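Local coordinates for putative Oleoyl-[acyl-carrier protein] thioesterase (Lactobacillus plantarum, PDB 2OWN) that probably hydrolyses the thioester bond of oleoyl-acyl carrier protein and related acyl-acyl carrier proteins, releasing the free fatty acid, at residues Ile102-Ala105 and Gln109-Tyr112; Glu14-Arg17 and Tyr21-Asp24; Asp186-Thr191 and Thr236-Glu241; Thr114-Met119 and Pro147-Pro152; Glu43-Ala48 and Ala96-Trp101. All coordinates share one frame; numbering follows the deposited sequence. Where two conformers were deposited one is given.

Contact 1. Residues Ile102-Ala105 and Gln109-Tyr112; sequences IRDA and QLAY
I102 meets L110 and A111 through three backbone hydrogen bonds. I102 N gives its hydrogen to A111 O at 2.9 Å. The carbonyl then takes two donors at once: L110 N lies 2.9 Å from I102 O and in the carbonyl plane, whereas A111 N, at 3.0 Å from I102 O, is tilted 19° from that plane. Two successive residues thus share one partner, which defines a classic beta bulge. It slips the register of the antiparallel hairpin formed by strands 95-103 and 109-121, so that R103 pairs with Q109, in a non-hydrogen-bonded pair, just where the strands approach their turn.

Side-chain packing supplies most of the rest. I102 CB lies 4.2 Å from A111 CB on the face that also packs on L34 of helix 31-48. The small methyl of A111 suits a place beneath that helix, and the branched I102 also touches V82 and I84 of strand 81-91. L110, the extra residue of the bulge, sets its CG beside its backbone N (chi1 -62°) and lays the isobutyl group along the other chain. Its CG is 3.8 Å from D104 N, and L110 CD2 is 4.0 Å from D104 CB. The carboxylate of D104 serves the turn, where OD1 accepts the backbone N-H of Q108; the Q109 side chain packs on W101, and its NE2 is bonded to a glycerol probably from the crystallisation liquor.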
# COMPACT_ATOMS: atom_id res chain seq x y z
N ILE B 102 -11.73 15.53 2.36
CA ILE B 102 -10.69 15.36 1.33
C ILE B 102 -11.17 16.32 0.23
O ILE B 102 -12.29 16.12 -0.28
CB ILE B 102 -10.55 13.92 0.82
CG1 ILE B 102 -10.39 12.90 1.96
CG2 ILE B 102 -9.39 13.81 -0.16
CD1 ILE B 102 -9.21 13.10 2.83
N ARG B 103 -10.34 17.33 -0.09
CA ARG B 103 -10.64 18.36 -1.10
C ARG B 103 -9.55 18.43 -2.17
O ARG B 103 -8.39 18.05 -1.91
CB ARG B 103 -10.76 19.74 -0.43
CG ARG B 103 -11.86 19.86 0.63
CD ARG B 103 -11.95 21.30 1.15
NE ARG B 103 -13.06 21.52 2.09
CZ ARG B 103 -13.03 21.49 3.43
NH1 ARG B 103 -11.90 21.26 4.14
NH2 ARG B 103 -14.17 21.72 4.11
N ASP B 104 -9.92 18.93 -3.37
CA ASP B 104 -8.97 19.08 -4.50
C ASP B 104 -8.16 20.39 -4.37
O ASP B 104 -8.40 21.17 -3.44
CB ASP B 104 -9.66 18.92 -5.90
CG ASP B 104 -10.63 20.06 -6.29
OD1 ASP B 104 -10.74 21.13 -5.65
OD2 ASP B 104 -11.31 19.85 -7.32
N ALA B 105 -7.23 20.60 -5.31
CA ALA B 105 -6.37 21.83 -5.37
C ALA B 105 -7.15 23.16 -5.44
O ALA B 105 -6.70 24.17 -4.89
CB ALA B 105 -5.36 21.73 -6.54
N GLN B 109 -14.94 19.72 -2.79
CA GLN B 109 -14.99 18.47 -1.99
C GLN B 109 -14.99 17.20 -2.85
O GLN B 109 -15.87 17.02 -3.71
CB GLN B 109 -16.19 18.46 -1.02
CG GLN B 109 -16.38 17.20 -0.16
CD GLN B 109 -17.53 17.34 0.82
OE1 GLN B 109 -17.50 18.21 1.68
NE2 GLN B 109 -18.50 16.44 0.74
N LEU B 110 -14.03 16.31 -2.56
CA LEU B 110 -13.86 15.01 -3.20
C LEU B 110 -14.53 13.93 -2.34
O LEU B 110 -15.24 13.06 -2.88
CB LEU B 110 -12.36 14.70 -3.41
CG LEU B 110 -11.57 15.65 -4.31
CD1 LEU B 110 -10.14 15.14 -4.44
CD2 LEU B 110 -12.18 15.80 -5.70
N ALA B 111 -14.25 13.95 -1.03
CA ALA B 111 -14.85 13.02 -0.06
C ALA B 111 -15.07 13.67 1.32
O ALA B 111 -14.36 14.61 1.69
CB ALA B 111 -14.01 11.75 0.07
N TYR B 112 -16.09 13.17 2.03
CA TYR B 112 -16.48 13.61 3.38
C TYR B 112 -16.69 12.34 4.22
O TYR B 112 -17.54 11.51 3.87
CB TYR B 112 -17.73 14.49 3.32
CG TYR B 112 -18.38 14.79 4.66
CD1 TYR B 112 -17.69 15.54 5.65
CD2 TYR B 112 -19.70 14.37 4.95
CE1 TYR B 112 -18.30 15.83 6.90
CE2 TYR B 112 -20.33 14.67 6.20
CZ TYR B 112 -19.61 15.40 7.16
OH TYR B 112 -20.19 15.69 8.37

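Contact 2. Residues Glu14-Arg17 and Tyr21-Asp24; sequences EQHR and YECD
H16 and E22 reach toward each other from opposite directions and meet in one strong hydrogen bond. H16 NE2 donates to E22 OE1 at 2.7 Å, with the N-H pointing almost straight at the oxygen (172°). The acceptor lies practically in the imidazole plane, and the donor comes to OE1 on its syn side. Ring and carboxylate planes are only 21° apart, so the two flat groups are nearly coplanar. This His-carboxylate hydrogen bond links the first strand of the N-terminal hot-dog region to the 3-10 turn that follows it.

The torsions make the meeting possible. The imidazole of H16 lies opposite its backbone N (chi1 -180°), which carries it out from the strand, while the extended chain of E22 supplies the length to bridge the backbones, for H16 CA and E22 CA are 11.2 Å apart. Histidine and glutamate suit these places because each puts its polar group at the end of a side chain that can span part of this gap.

Further out, T19 N gives E22 OE1 a second, weak hydrogen bond, and E22 OE2 is bonded to Y21 OH of the second subunit. That tyrosine also packs on H16, so the second subunit probably helps to position both groups. R17, next along the strand, forms salt bridges with D79 of its own chain and with D44 of the second subunit.

Strand 12-17 runs antiparallel to strand 81-91, with H16 bonded through its backbone to V82. The H16 side chain touches I84 of that strand and I37 of helix 31-48, close to the dimer interface.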
# COMPACT_ATOMS: atom_id res chain seq x y z
N GLU B 14 -3.62 19.32 5.86
CA GLU B 14 -2.34 19.06 5.19
C GLU B 14 -2.58 18.63 3.74
O GLU B 14 -3.66 18.12 3.42
CB GLU B 14 -1.53 17.97 5.92
CG GLU B 14 -2.08 16.52 5.85
CD GLU B 14 -1.26 15.55 6.67
OE1 GLU B 14 -1.13 15.79 7.87
OE2 GLU B 14 -0.80 14.53 6.13
N GLN B 15 -1.55 18.82 2.90
CA GLN B 15 -1.58 18.44 1.49
C GLN B 15 -0.96 17.04 1.33
O GLN B 15 -0.07 16.65 2.11
CB GLN B 15 -0.87 19.46 0.61
CG GLN B 15 -1.56 20.84 0.61
CD GLN B 15 -0.84 21.89 -0.24
OE1 GLN B 15 -0.10 21.57 -1.18
NE2 GLN B 15 -1.08 23.15 0.08
N HIS B 16 -1.48 16.28 0.37
CA HIS B 16 -0.98 14.93 0.06
C HIS B 16 -1.02 14.69 -1.45
O HIS B 16 -2.08 14.85 -2.07
CB HIS B 16 -1.78 13.84 0.78
CG HIS B 16 -1.29 12.45 0.49
ND1 HIS B 16 -0.24 11.88 1.16
CD2 HIS B 16 -1.68 11.55 -0.45
CE1 HIS B 16 -0.00 10.68 0.66
NE2 HIS B 16 -0.87 10.45 -0.31
N ARG B 17 0.10 14.22 -1.97
CA ARG B 17 0.28 13.88 -3.37
C ARG B 17 -0.12 12.41 -3.46
O ARG B 17 0.54 11.55 -2.84
CB ARG B 17 1.72 14.16 -3.82
CG ARG B 17 2.11 13.73 -5.21
CD ARG B 17 2.51 12.26 -5.32
NE ARG B 17 2.89 12.01 -6.68
CZ ARG B 17 4.11 12.16 -7.19
NH1 ARG B 17 5.19 12.56 -6.47
NH2 ARG B 17 4.25 11.88 -8.47
N TYR B 21 1.05 4.02 -6.68
CA TYR B 21 0.94 2.85 -5.77
C TYR B 21 -0.20 2.96 -4.75
O TYR B 21 -0.56 1.95 -4.15
CB TYR B 21 2.28 2.47 -5.12
CG TYR B 21 2.95 3.49 -4.23
CD1 TYR B 21 2.69 3.53 -2.84
CD2 TYR B 21 3.90 4.40 -4.76
CE1 TYR B 21 3.36 4.47 -1.99
CE2 TYR B 21 4.57 5.34 -3.93
CZ TYR B 21 4.30 5.37 -2.55
OH TYR B 21 4.97 6.27 -1.77
N GLU B 22 -0.72 4.17 -4.53
CA GLU B 22 -1.91 4.42 -3.70
C GLU B 22 -3.22 4.29 -4.53
O GLU B 22 -4.31 4.41 -3.97
CB GLU B 22 -1.84 5.81 -3.06
CG GLU B 22 -0.81 5.91 -1.93
CD GLU B 22 -0.57 7.34 -1.43
OE1 GLU B 22 -1.09 8.31 -2.01
OE2 GLU B 22 0.18 7.49 -0.44
N CYS B 23 -3.10 4.06 -5.85
CA CYS B 23 -4.22 3.94 -6.78
C CYS B 23 -4.38 2.52 -7.29
O CYS B 23 -3.45 1.71 -7.22
CB CYS B 23 -4.01 4.85 -8.00
SG CYS B 23 -3.94 6.57 -7.61
N ASP B 24 -5.57 2.27 -7.84
CA ASP B 24 -5.95 1.00 -8.45
C ASP B 24 -5.55 1.10 -9.94
O ASP B 24 -4.89 2.09 -10.36
CB ASP B 24 -7.45 0.63 -8.17
CG ASP B 24 -8.48 1.60 -8.76
OD1 ASP B 24 -8.24 2.28 -9.76
OD2 ASP B 24 -9.60 1.66 -8.19

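Contact 3. Residues Asp186-Thr191 and Thr236-Glu241; sequences DWLVDT and TSHLIE
H238 turns its side chain toward the helix and meets L188 from CB onward. H238 CB lies 3.4 Å from L188 CD2, and CG is still within 3.9 Å of that methyl. H238 ND1 is hydrogen-bonded, at the ring edge and in plane, to a water 2.9 Å away, which in turn donates to T191 OG1. H238 CE1 comes to 3.2 Å from L188 O. At the tip H238 NE2 shares a 2.6 Å hydrogen bond with T236 OG1 of its own strand. Both ring nitrogens are therefore satisfied although the histidine is buried, and a residue with two such atoms suits the place. T191 is held too: its OG1 donates to W187 O, one turn back.

Beside the ring, L188 CD2 also touches I240 CG1 at 3.7 Å. I240 in turn sends CG2 to W187 CE3, 4.0 Å away, its side chain crossing the indole at about a right angle. Branching lets isoleucine touch both leucine and indole.

The axes of segments 186-191 and 236-241 run at 132° and come within 9.2 Å. H238 and I240 also touch strand 218-227, and L188 touches V250 of strand 246-256, so helix 184-191 packs on the C-terminal hot-dog sheet.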
# COMPACT_ATOMS: atom_id res chain seq x y z
N ASP B 186 -9.02 -3.78 1.23
CA ASP B 186 -8.31 -4.65 0.27
C ASP B 186 -9.12 -5.94 0.07
O ASP B 186 -9.29 -6.36 -1.06
CB ASP B 186 -6.91 -5.11 0.75
CG ASP B 186 -5.93 -3.95 1.04
OD1 ASP B 186 -6.11 -2.83 0.53
OD2 ASP B 186 -4.96 -4.20 1.78
N TRP B 187 -9.65 -6.50 1.17
CA TRP B 187 -10.44 -7.74 1.15
C TRP B 187 -11.85 -7.49 0.63
O TRP B 187 -12.32 -8.25 -0.22
CB TRP B 187 -10.52 -8.43 2.54
CG TRP B 187 -9.21 -8.50 3.27
CD1 TRP B 187 -7.99 -8.75 2.71
CD2 TRP B 187 -9.00 -8.41 4.67
NE1 TRP B 187 -7.03 -8.75 3.67
CE2 TRP B 187 -7.61 -8.56 4.90
CE3 TRP B 187 -9.86 -8.21 5.78
CZ2 TRP B 187 -7.03 -8.50 6.19
CZ3 TRP B 187 -9.29 -8.14 7.09
CH2 TRP B 187 -7.88 -8.30 7.27
N LEU B 188 -12.50 -6.45 1.16
CA LEU B 188 -13.88 -6.03 0.79
C LEU B 188 -14.06 -5.75 -0.70
O LEU B 188 -14.93 -6.35 -1.33
CB LEU B 188 -14.31 -4.78 1.58
CG LEU B 188 -14.51 -4.93 3.10
CD1 LEU B 188 -14.46 -3.58 3.84
CD2 LEU B 188 -15.80 -5.68 3.41
N VAL B 189 -13.20 -4.88 -1.23
CA VAL B 189 -13.24 -4.48 -2.66
C VAL B 189 -12.83 -5.64 -3.57
O VAL B 189 -13.50 -5.86 -4.58
CB VAL B 189 -12.44 -3.17 -2.93
CG1 VAL B 189 -12.49 -2.79 -4.41
CG2 VAL B 189 -13.01 -2.03 -2.07
N ASP B 190 -11.74 -6.35 -3.22
CA ASP B 190 -11.27 -7.52 -4.02
C ASP B 190 -12.29 -8.69 -4.07
O ASP B 190 -12.18 -9.52 -4.98
CB ASP B 190 -9.90 -8.03 -3.56
CG ASP B 190 -9.35 -9.11 -4.47
OD1 ASP B 190 -9.16 -8.82 -5.67
OD2 ASP B 190 -9.23 -10.26 -3.99
N THR B 191 -13.22 -8.79 -3.10
CA THR B 191 -14.31 -9.82 -3.13
C THR B 191 -15.12 -9.70 -4.44
O THR B 191 -15.50 -10.72 -5.02
CB THR B 191 -15.28 -9.73 -1.92
OG1 THR B 191 -14.53 -9.79 -0.70
CG2 THR B 191 -16.32 -10.88 -1.94
N THR B 236 -23.65 -2.90 -2.82
CA THR B 236 -22.92 -4.13 -2.43
C THR B 236 -22.94 -4.20 -0.89
O THR B 236 -22.64 -3.21 -0.24
CB THR B 236 -21.51 -4.29 -3.03
OG1 THR B 236 -20.63 -3.32 -2.48
CG2 THR B 236 -21.56 -4.20 -4.57
N SER B 237 -23.36 -5.34 -0.36
CA SER B 237 -23.45 -5.64 1.08
C SER B 237 -22.32 -6.61 1.34
O SER B 237 -22.28 -7.66 0.71
CB SER B 237 -24.80 -6.27 1.41
OG SER B 237 -24.90 -6.64 2.77
N HIS B 238 -21.43 -6.27 2.27
CA HIS B 238 -20.24 -7.06 2.61
C HIS B 238 -20.18 -7.46 4.08
O HIS B 238 -20.71 -6.75 4.95
CB HIS B 238 -18.97 -6.25 2.34
CG HIS B 238 -18.83 -5.75 0.93
ND1 HIS B 238 -17.93 -6.28 0.04
CD2 HIS B 238 -19.46 -4.74 0.28
CE1 HIS B 238 -18.02 -5.64 -1.11
NE2 HIS B 238 -18.94 -4.70 -0.99
N LEU B 239 -19.49 -8.58 4.34
CA LEU B 239 -19.24 -9.13 5.68
C LEU B 239 -17.86 -9.79 5.72
O LEU B 239 -17.56 -10.62 4.85
CB LEU B 239 -20.31 -10.16 6.09
CG LEU B 239 -20.17 -10.92 7.44
CD1 LEU B 239 -20.08 -9.96 8.63
CD2 LEU B 239 -21.30 -11.91 7.64
N ILE B 240 -17.03 -9.41 6.70
CA ILE B 240 -15.72 -10.01 6.97
C ILE B 240 -15.91 -10.74 8.31
O ILE B 240 -16.36 -10.12 9.28
CB ILE B 240 -14.57 -8.99 7.08
CG1 ILE B 240 -14.45 -8.10 5.84
CG2 ILE B 240 -13.22 -9.71 7.33
CD1 ILE B 240 -14.12 -8.82 4.54
N GLU B 241 -15.59 -12.04 8.33
CA GLU B 241 -15.67 -12.88 9.53
C GLU B 241 -14.42 -13.76 9.69
O GLU B 241 -13.72 -14.02 8.71
CB GLU B 241 -16.94 -13.74 9.51
CG GLU B 241 -17.07 -14.70 8.33
CD GLU B 241 -18.34 -15.53 8.32
OE1 GLU B 241 -19.23 -15.37 9.19
OE2 GLU B 241 -18.45 -16.37 7.41
O HOH W 1 -16.45 -8.58 1.07

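Contact 4. Residues Thr114-Met119 and Pro147-Pro152; sequences TSIWVM and PRLPRP. With SO4 (sulfate ion), chain O.
S115, whose CA touches L149, has a hydroxyl gripped by two groups. S115 OG hydrogen-bonds to the carbonyl R98 O of the neighbouring strand at 2.7 Å, and it accepts a longer bond of 3.2 Å from W117 NE1, two residues on. A small serine suits this position because its hydroxyl can satisfy both groups in a buried place.

The other face of the strand receives L149, the one large apolar side chain of 147-152 to come in from an otherwise exposed loop. L149 CD1 is pressed tightly on I116 CG1 at 3.5 Å. L149 CD2 lies over the backbone at S115 CA, 3.9 Å off, and beside T114 OG1. With L149 CG beside its backbone N (chi1 -72°), the fork is directed at T114 and I116.

On the solvent side R151 gives a sulfate two weak bonds, NE to O1 and NH2 to O4; the ion, probably from the crystallisation liquor, is also held by Q67 NE2.

Strand 109-121 runs between strands 61-72 and 95-103 in the N-terminal hot-dog region. The irregular segment 147-152, on its way from strand 141-142 to strand 162-167, packs L149 on it, with P150 and P152 touching D206 of strand 200-209.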
# COMPACT_ATOMS: atom_id res chain seq x y z
N THR B 114 -17.32 10.77 8.18
CA THR B 114 -17.78 10.92 9.57
C THR B 114 -17.41 9.59 10.24
O THR B 114 -17.35 8.55 9.56
CB THR B 114 -19.29 11.25 9.71
OG1 THR B 114 -20.10 10.19 9.20
CG2 THR B 114 -19.62 12.55 8.99
N SER B 115 -17.14 9.63 11.55
CA SER B 115 -16.75 8.43 12.31
C SER B 115 -17.00 8.50 13.81
O SER B 115 -17.12 9.59 14.36
CB SER B 115 -15.25 8.19 12.09
OG SER B 115 -14.51 9.32 12.50
N ILE B 116 -17.02 7.31 14.43
CA ILE B 116 -17.21 7.11 15.87
C ILE B 116 -15.99 6.32 16.40
O ILE B 116 -15.58 5.33 15.77
CB ILE B 116 -18.54 6.38 16.21
CG1 ILE B 116 -19.76 7.15 15.68
CG2 ILE B 116 -18.70 6.17 17.73
CD1 ILE B 116 -19.99 8.53 16.29
N TRP B 117 -15.43 6.78 17.52
CA TRP B 117 -14.26 6.19 18.19
C TRP B 117 -14.54 5.95 19.68
O TRP B 117 -15.24 6.76 20.30
CB TRP B 117 -13.06 7.12 18.06
CG TRP B 117 -12.58 7.40 16.67
CD1 TRP B 117 -13.14 8.27 15.77
CD2 TRP B 117 -11.41 6.87 16.04
NE1 TRP B 117 -12.41 8.29 14.61
CE2 TRP B 117 -11.34 7.45 14.74
CE3 TRP B 117 -10.41 5.95 16.43
CZ2 TRP B 117 -10.30 7.14 13.81
CZ3 TRP B 117 -9.36 5.63 15.52
CH2 TRP B 117 -9.33 6.23 14.21
N VAL B 118 -13.97 4.88 20.24
CA VAL B 118 -14.10 4.49 21.67
C VAL B 118 -12.71 4.19 22.29
O VAL B 118 -11.80 3.75 21.57
CB VAL B 118 -15.04 3.27 21.85
CG1 VAL B 118 -16.45 3.62 21.41
CG2 VAL B 118 -14.53 2.03 21.10
N MSE B 119 -12.57 4.42 23.61
CA MSE B 119 -11.30 4.15 24.32
C MSE B 119 -11.33 2.73 24.89
O MSE B 119 -12.16 2.43 25.76
CB MSE B 119 -10.99 5.15 25.42
CG MSE B 119 -10.98 6.59 24.96
SE MSE B 119 -9.80 7.69 26.05
CE MSE B 119 -8.13 7.06 25.27
N PRO B 147 -25.57 12.20 16.80
CA PRO B 147 -26.49 11.49 15.86
C PRO B 147 -25.95 10.13 15.34
O PRO B 147 -24.72 10.00 15.15
CB PRO B 147 -26.67 12.50 14.73
CG PRO B 147 -26.53 13.80 15.40
CD PRO B 147 -25.40 13.60 16.36
N ARG B 148 -26.87 9.19 15.12
CA ARG B 148 -26.51 7.83 14.68
C ARG B 148 -26.09 7.89 13.21
O ARG B 148 -26.79 8.49 12.38
CB ARG B 148 -27.67 6.84 14.88
CG ARG B 148 -27.22 5.38 15.00
CD ARG B 148 -28.40 4.39 15.10
NE ARG B 148 -28.98 4.04 13.80
CZ ARG B 148 -30.08 3.28 13.61
NH1 ARG B 148 -30.78 2.74 14.63
NH2 ARG B 148 -30.48 3.05 12.35
N LEU B 149 -24.93 7.31 12.88
CA LEU B 149 -24.42 7.30 11.49
C LEU B 149 -25.25 6.31 10.64
O LEU B 149 -25.90 5.43 11.22
CB LEU B 149 -22.92 6.95 11.40
CG LEU B 149 -21.84 7.95 11.87
CD1 LEU B 149 -21.98 8.40 13.32
CD2 LEU B 149 -20.46 7.32 11.63
N PRO B 150 -25.26 6.46 9.28
CA PRO B 150 -26.01 5.50 8.43
C PRO B 150 -25.50 4.07 8.62
O PRO B 150 -24.30 3.84 8.48
CB PRO B 150 -25.75 6.02 7.00
CG PRO B 150 -25.38 7.42 7.17
CD PRO B 150 -24.64 7.50 8.45
N ARG B 151 -26.39 3.16 9.04
CA ARG B 151 -26.02 1.77 9.28
C ARG B 151 -25.85 0.97 7.99
O ARG B 151 -26.58 1.23 7.02
CB ARG B 151 -27.08 1.00 10.12
CG ARG B 151 -27.09 1.27 11.60
CD ARG B 151 -28.19 0.44 12.25
NE ARG B 151 -28.17 0.43 13.71
CZ ARG B 151 -29.08 -0.17 14.50
NH1 ARG B 151 -30.14 -0.84 14.01
NH2 ARG B 151 -28.92 -0.10 15.83
N PRO B 152 -24.88 0.00 7.97
CA PRO B 152 -24.81 -0.89 6.81
C PRO B 152 -26.01 -1.88 6.85
O PRO B 152 -26.67 -2.04 7.90
CB PRO B 152 -23.48 -1.64 7.00
CG PRO B 152 -22.78 -0.98 8.09
CD PRO B 152 -23.79 -0.30 8.93
S SO4 O . -25.25 2.16 16.09
O1 SO4 O . -25.81 2.53 14.80
O2 SO4 O . -24.42 0.98 15.91
O3 SO4 O . -24.45 3.27 16.59
O4 SO4 O . -26.32 1.89 17.04

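Contact 5. Residues Glu43-Ala48 and Ala96-Trp101; sequences EDQSDA and AYREFW
Q45 and R98 meet through a single weak hydrogen bond between two long side chains. R98 NH1 stands 3.4 Å from Q45 OE1, which lies at the edge of the guanidinium and near its plane. The amide is turned 70° against that plane, so the two flat groups meet steeply and do not stack.

The span is wide: the CA atoms nearest each other, those of Q45 and F100, are 11.8 Å apart, and conformation decides whether it can be crossed. Q45 is stretched throughout, with CG directed opposite to the backbone N (chi1 -179°) and the chain straight beyond it, which drives the amide from the helix toward the strand. R98 leaves its strand equally straight but folds at its third torsion (chi3 -77°), swinging the guanidinium round as the two chains slide past each other in opposite directions. Glutamine suits its place by offering an uncharged acceptor on one amide atom, while Q45 NE2 makes a weak bond to S10 O.

Arginine suits the strand because its several N-H groups and flat cation can serve several partners in a buried setting. The guanidinium also makes a cation-pi contact with Y138, and R98 NE gives a weak hydrogen bond to an unidentified ligand, probably from the crystallisation liquor. S46 of the helix binds that ligand and Y138 OH through OG.

A long helix, 31-48, lying against a curved antiparallel sheet is the hot-dog fold, and a ligand bonded to both helix and strand is consistent with a pocket in the N-terminal domain.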
# COMPACT_ATOMS: atom_id res chain seq x y z
N GLU B 43 -3.61 11.61 12.93
CA GLU B 43 -2.39 11.33 13.75
C GLU B 43 -1.46 12.56 13.83
O GLU B 43 -0.88 12.80 14.88
CB GLU B 43 -1.62 10.07 13.30
CG GLU B 43 -2.40 8.75 13.57
CD GLU B 43 -1.65 7.46 13.19
OE1 GLU B 43 -0.40 7.47 12.99
OE2 GLU B 43 -2.32 6.41 13.11
N ASP B 44 -1.35 13.33 12.73
CA ASP B 44 -0.53 14.57 12.68
C ASP B 44 -1.13 15.71 13.48
O ASP B 44 -0.36 16.52 14.00
CB ASP B 44 -0.26 15.00 11.24
CG ASP B 44 0.56 13.99 10.48
OD1 ASP B 44 1.23 13.13 11.10
OD2 ASP B 44 0.53 14.04 9.25
N GLN B 45 -2.47 15.82 13.51
CA GLN B 45 -3.17 16.82 14.35
C GLN B 45 -2.86 16.47 15.81
O GLN B 45 -2.44 17.34 16.58
CB GLN B 45 -4.70 16.81 14.13
CG GLN B 45 -5.48 17.87 14.98
CD GLN B 45 -6.99 17.92 14.74
OE1 GLN B 45 -7.58 17.05 14.10
NE2 GLN B 45 -7.62 18.95 15.30
N SER B 46 -3.05 15.18 16.15
CA SER B 46 -2.80 14.62 17.49
C SER B 46 -1.32 14.76 17.94
O SER B 46 -1.09 15.11 19.09
CB SER B 46 -3.28 13.16 17.57
OG SER B 46 -4.62 13.05 17.12
N ASP B 47 -0.36 14.54 17.02
CA ASP B 47 1.09 14.72 17.32
C ASP B 47 1.44 16.20 17.57
O ASP B 47 2.18 16.49 18.52
CB ASP B 47 2.02 14.17 16.20
CG ASP B 47 2.01 12.63 16.08
OD1 ASP B 47 1.61 11.90 17.02
OD2 ASP B 47 2.44 12.15 15.01
N ALA B 48 0.91 17.10 16.73
CA ALA B 48 1.12 18.58 16.86
C ALA B 48 0.63 19.15 18.20
O ALA B 48 1.28 20.05 18.75
CB ALA B 48 0.48 19.34 15.70
N ALA B 96 -16.61 9.28 20.74
CA ALA B 96 -15.99 10.49 20.18
C ALA B 96 -16.37 10.60 18.69
O ALA B 96 -16.21 9.62 17.97
CB ALA B 96 -14.49 10.44 20.33
N TYR B 97 -16.86 11.77 18.26
CA TYR B 97 -17.29 12.05 16.87
C TYR B 97 -16.18 12.82 16.13
O TYR B 97 -15.89 13.96 16.50
CB TYR B 97 -18.62 12.82 16.88
CG TYR B 97 -19.17 13.19 15.52
CD1 TYR B 97 -19.61 12.18 14.62
CD2 TYR B 97 -19.33 14.55 15.13
CE1 TYR B 97 -20.15 12.52 13.34
CE2 TYR B 97 -19.88 14.90 13.85
CZ TYR B 97 -20.28 13.87 12.96
OH TYR B 97 -20.80 14.21 11.74
N ARG B 98 -15.59 12.20 15.09
CA ARG B 98 -14.50 12.78 14.28
C ARG B 98 -14.88 12.88 12.79
O ARG B 98 -15.30 11.88 12.19
CB ARG B 98 -13.24 11.96 14.48
CG ARG B 98 -11.98 12.42 13.70
CD ARG B 98 -10.71 11.75 14.23
NE ARG B 98 -10.30 12.40 15.48
CZ ARG B 98 -9.43 13.41 15.63
NH1 ARG B 98 -8.76 13.95 14.59
NH2 ARG B 98 -9.20 13.88 16.85
N GLU B 99 -14.70 14.08 12.22
CA GLU B 99 -14.99 14.40 10.82
C GLU B 99 -13.70 14.63 10.00
O GLU B 99 -12.70 15.12 10.55
CB GLU B 99 -15.86 15.64 10.73
CG GLU B 99 -17.28 15.43 11.20
CD GLU B 99 -18.07 16.70 11.15
OE1 GLU B 99 -18.02 17.49 12.12
OE2 GLU B 99 -18.80 16.90 10.18
N PHE B 100 -13.76 14.28 8.71
CA PHE B 100 -12.64 14.45 7.75
C PHE B 100 -13.18 14.96 6.41
O PHE B 100 -14.26 14.52 5.99
CB PHE B 100 -11.89 13.15 7.42
CG PHE B 100 -11.52 12.29 8.60
CD1 PHE B 100 -12.50 11.49 9.23
CD2 PHE B 100 -10.17 12.14 9.01
CE1 PHE B 100 -12.18 10.64 10.31
CE2 PHE B 100 -9.83 11.28 10.10
CZ PHE B 100 -10.84 10.53 10.75
N TRP B 101 -12.43 15.83 5.73
CA TRP B 101 -12.77 16.37 4.40
C TRP B 101 -11.56 16.23 3.48
O TRP B 101 -10.49 16.73 3.83
CB TRP B 101 -13.14 17.84 4.45
CG TRP B 101 -14.33 18.14 5.25
CD1 TRP B 101 -15.59 18.34 4.79
CD2 TRP B 101 -14.37 18.30 6.66
NE1 TRP B 101 -16.44 18.61 5.83
CE2 TRP B 101 -15.72 18.59 7.00
CE3 TRP B 101 -13.41 18.22 7.69
CZ2 TRP B 101 -16.14 18.81 8.34
CZ3 TRP B 101 -13.82 18.44 9.04
CH2 TRP B 101 -15.18 18.73 9.34

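Followed from the N terminus, the contacts come in series, none nested in or crossing another. Contact 2 closes a short loop after the first strand. Contact 5 spans from helix 31-48 to strand 95-103, and contact 1 then closes the hairpin with strand 109-121. Further along that strand contact 4 brings the chain back after strands 127-128 and 141-142, on its way to the C-terminal half, where contact 3 joins helix to sheet. Contact 5 touches its neighbours: E99 binds the hydroxyl of Y112 in contact 1, and A96 and W117 join it to contact 4 through the backbone. Acidic E14 and D44 lie close between contacts 2 and 5. Contacts 2, 3 and 5 also reach the second subunit.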